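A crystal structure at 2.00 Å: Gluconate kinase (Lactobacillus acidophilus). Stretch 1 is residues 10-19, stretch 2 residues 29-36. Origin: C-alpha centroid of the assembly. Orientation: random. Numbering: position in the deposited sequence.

Stretch 1 (10-19) DVGTTATKGV
Stretch 2 (29-36) ASVSKGYP

Two neighbouring antiparallel strands, 15-19 and 29-34, pair through their backbones, and one tyrosine, Y35, locks the loop at the end of the pairing. The strand axes run at 167° and approach to 4.6 Å. The register sets A15 against G34, T16 against K33, K17 against S32, G18 against V31 and V19 against S30, with every strand residue in extended phi/psi.

Hydrogen bonding alternates along this ladder. At the T16/K33 pair, T16 N to K33 O and K33 N to T16 O are both 3.1 Å; at G18/V31, G18 N to V31 O is 2.8 Å and V31 N to G18 O is 2.9 Å. The non-hydrogen-bonded pairs, A15/G34, K17/S32 and V19/S30, alternate with these: K17 CA to S32 CA is 4.1 Å and V19 CA to S30 CA 4.2 Å. There A15, K17, V19, S30 and S32 point to one face, on which G34 contributes no side chain: A15 CB lies 3.7 Å from G34 CA, K17 CB 3.9 Å from S32 CB, and V19 CG2 (chi1 t) 3.8 Å from S30 CB. Both serines are p. Glycine at 34 leaves room for T14 O, since an ideal CB would sit 2.9 Å from it, a clash. T16 (m), V31 (t) and K33 (m) point to the other face.

Beyond G34 the backbone pairing gains one more bond, Y35 N to T14 O at 2.9 Å, where T14 turns with phi/psi 67/-28. Y35 adopts an off-rotamer chi1 of 21° with chi2 -91°, which lays one ring face against T14 C and A15 CA, the latter 4.1 Å from the ring centroid, with G12 O and T16 OG1 at the ring edge. Y35 OH accepts from T16 OG1 at 2.9 Å and donates to G12 O at 2.6 Å, so one group joins strand and loop.

K17 (m, t, m, chi4 -148°) sends its end away from stretch 2, and its NZ makes a 2.7 Å salt bridge with D10 OD2.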

# COMPACT_ATOMS: atom_id res chain seq x y z
N ASP A 10 -38.84 -2.82 -8.35
CA ASP A 10 -37.45 -2.43 -8.49
C ASP A 10 -36.72 -3.52 -9.26
O ASP A 10 -36.38 -4.57 -8.71
CB ASP A 10 -36.85 -2.28 -7.11
CG ASP A 10 -35.39 -1.88 -7.14
OD1 ASP A 10 -35.06 -0.88 -7.83
OD2 ASP A 10 -34.58 -2.54 -6.45
N VAL A 11 -36.47 -3.28 -10.54
CA VAL A 11 -35.92 -4.30 -11.41
C VAL A 11 -34.41 -4.19 -11.43
O VAL A 11 -33.82 -3.49 -12.27
CB VAL A 11 -36.53 -4.21 -12.85
CG1 VAL A 11 -36.13 -5.43 -13.67
CG2 VAL A 11 -38.05 -4.11 -12.77
N GLY A 12 -33.77 -4.88 -10.49
CA GLY A 12 -32.33 -4.79 -10.36
C GLY A 12 -31.61 -5.88 -11.11
O GLY A 12 -32.24 -6.78 -11.68
N THR A 13 -30.29 -5.80 -11.15
CA THR A 13 -29.51 -6.93 -11.62
C THR A 13 -29.62 -7.99 -10.52
O THR A 13 -29.78 -7.66 -9.34
CB THR A 13 -28.04 -6.53 -11.86
OG1 THR A 13 -27.58 -5.72 -10.77
CG2 THR A 13 -27.92 -5.71 -13.14
N THR A 14 -29.57 -9.26 -10.91
CA THR A 14 -29.72 -10.39 -9.97
C THR A 14 -31.09 -10.57 -9.30
O THR A 14 -31.44 -11.70 -8.95
CB THR A 14 -28.61 -10.43 -8.88
OG1 THR A 14 -28.83 -9.39 -7.93
CG2 THR A 14 -27.24 -10.26 -9.50
N ALA A 15 -31.87 -9.51 -9.12
CA ALA A 15 -33.21 -9.70 -8.55
C ALA A 15 -34.12 -8.49 -8.69
O ALA A 15 -33.67 -7.36 -8.73
CB ALA A 15 -33.13 -10.13 -7.07
N THR A 16 -35.42 -8.76 -8.76
CA THR A 16 -36.43 -7.72 -8.70
C THR A 16 -37.09 -7.77 -7.33
O THR A 16 -37.28 -8.86 -6.78
CB THR A 16 -37.52 -7.94 -9.78
OG1 THR A 16 -36.95 -7.74 -11.08
CG2 THR A 16 -38.71 -6.98 -9.58
N LYS A 17 -37.43 -6.61 -6.78
CA LYS A 17 -38.19 -6.55 -5.53
C LYS A 17 -39.48 -5.79 -5.77
O LYS A 17 -39.49 -4.76 -6.43
CB LYS A 17 -37.42 -5.81 -4.45
CG LYS A 17 -35.93 -6.03 -4.46
CD LYS A 17 -35.24 -4.96 -3.62
CE LYS A 17 -35.80 -3.56 -3.92
NZ LYS A 17 -34.78 -2.48 -3.79
N GLY A 18 -40.58 -6.30 -5.23
CA GLY A 18 -41.83 -5.57 -5.27
C GLY A 18 -42.26 -5.20 -3.87
O GLY A 18 -42.09 -5.99 -2.93
N VAL A 19 -42.81 -4.00 -3.71
CA VAL A 19 -43.35 -3.58 -2.44
C VAL A 19 -44.80 -3.14 -2.65
O VAL A 19 -45.11 -2.39 -3.58
CB VAL A 19 -42.53 -2.44 -1.80
CG1 VAL A 19 -43.14 -2.03 -0.45
CG2 VAL A 19 -41.07 -2.86 -1.63
N ALA A 29 -46.39 -5.06 2.48
CA ALA A 29 -45.74 -6.32 2.15
C ALA A 29 -44.71 -6.09 1.06
O ALA A 29 -44.76 -5.09 0.36
CB ALA A 29 -46.76 -7.34 1.68
N SER A 30 -43.79 -7.02 0.93
CA SER A 30 -42.84 -7.01 -0.16
C SER A 30 -42.43 -8.44 -0.49
O SER A 30 -42.38 -9.30 0.39
CB SER A 30 -41.63 -6.17 0.21
OG SER A 30 -41.05 -6.66 1.40
N VAL A 31 -42.15 -8.68 -1.77
CA VAL A 31 -41.70 -9.98 -2.23
C VAL A 31 -40.60 -9.74 -3.26
O VAL A 31 -40.69 -8.80 -4.04
CB VAL A 31 -42.86 -10.76 -2.90
CG1 VAL A 31 -42.35 -12.03 -3.56
CG2 VAL A 31 -43.96 -11.08 -1.89
N SER A 32 -39.55 -10.56 -3.27
CA SER A 32 -38.55 -10.45 -4.32
C SER A 32 -38.15 -11.82 -4.88
O SER A 32 -38.29 -12.83 -4.19
CB SER A 32 -37.33 -9.67 -3.82
OG SER A 32 -36.73 -10.32 -2.72
N LYS A 33 -37.68 -11.84 -6.13
CA LYS A 33 -37.23 -13.07 -6.80
C LYS A 33 -36.01 -12.80 -7.69
O LYS A 33 -35.98 -11.80 -8.42
CB LYS A 33 -38.35 -13.68 -7.66
CG LYS A 33 -39.59 -14.15 -6.89
CD LYS A 33 -39.24 -15.06 -5.69
CE LYS A 33 -40.46 -15.32 -4.80
NZ LYS A 33 -40.10 -15.91 -3.48
N GLY A 34 -35.03 -13.69 -7.64
CA GLY A 34 -33.80 -13.50 -8.39
C GLY A 34 -33.70 -14.22 -9.72
O GLY A 34 -34.54 -15.07 -10.06
N TYR A 35 -32.68 -13.87 -10.49
CA TYR A 35 -32.37 -14.55 -11.75
C TYR A 35 -30.86 -14.60 -11.88
O TYR A 35 -30.17 -13.75 -11.35
CB TYR A 35 -33.01 -13.82 -12.94
CG TYR A 35 -33.35 -12.38 -12.65
CD1 TYR A 35 -34.60 -12.03 -12.15
CD2 TYR A 35 -32.41 -11.38 -12.84
CE1 TYR A 35 -34.91 -10.70 -11.87
CE2 TYR A 35 -32.70 -10.06 -12.57
CZ TYR A 35 -33.95 -9.72 -12.09
OH TYR A 35 -34.22 -8.39 -11.81
N PRO A 36 -30.35 -15.61 -12.59
CA PRO A 36 -28.90 -15.78 -12.69
C PRO A 36 -28.29 -14.76 -13.64
O PRO A 36 -28.95 -14.33 -14.60
CB PRO A 36 -28.75 -17.18 -13.31
CG PRO A 36 -30.14 -17.70 -13.54
CD PRO A 36 -31.08 -16.55 -13.46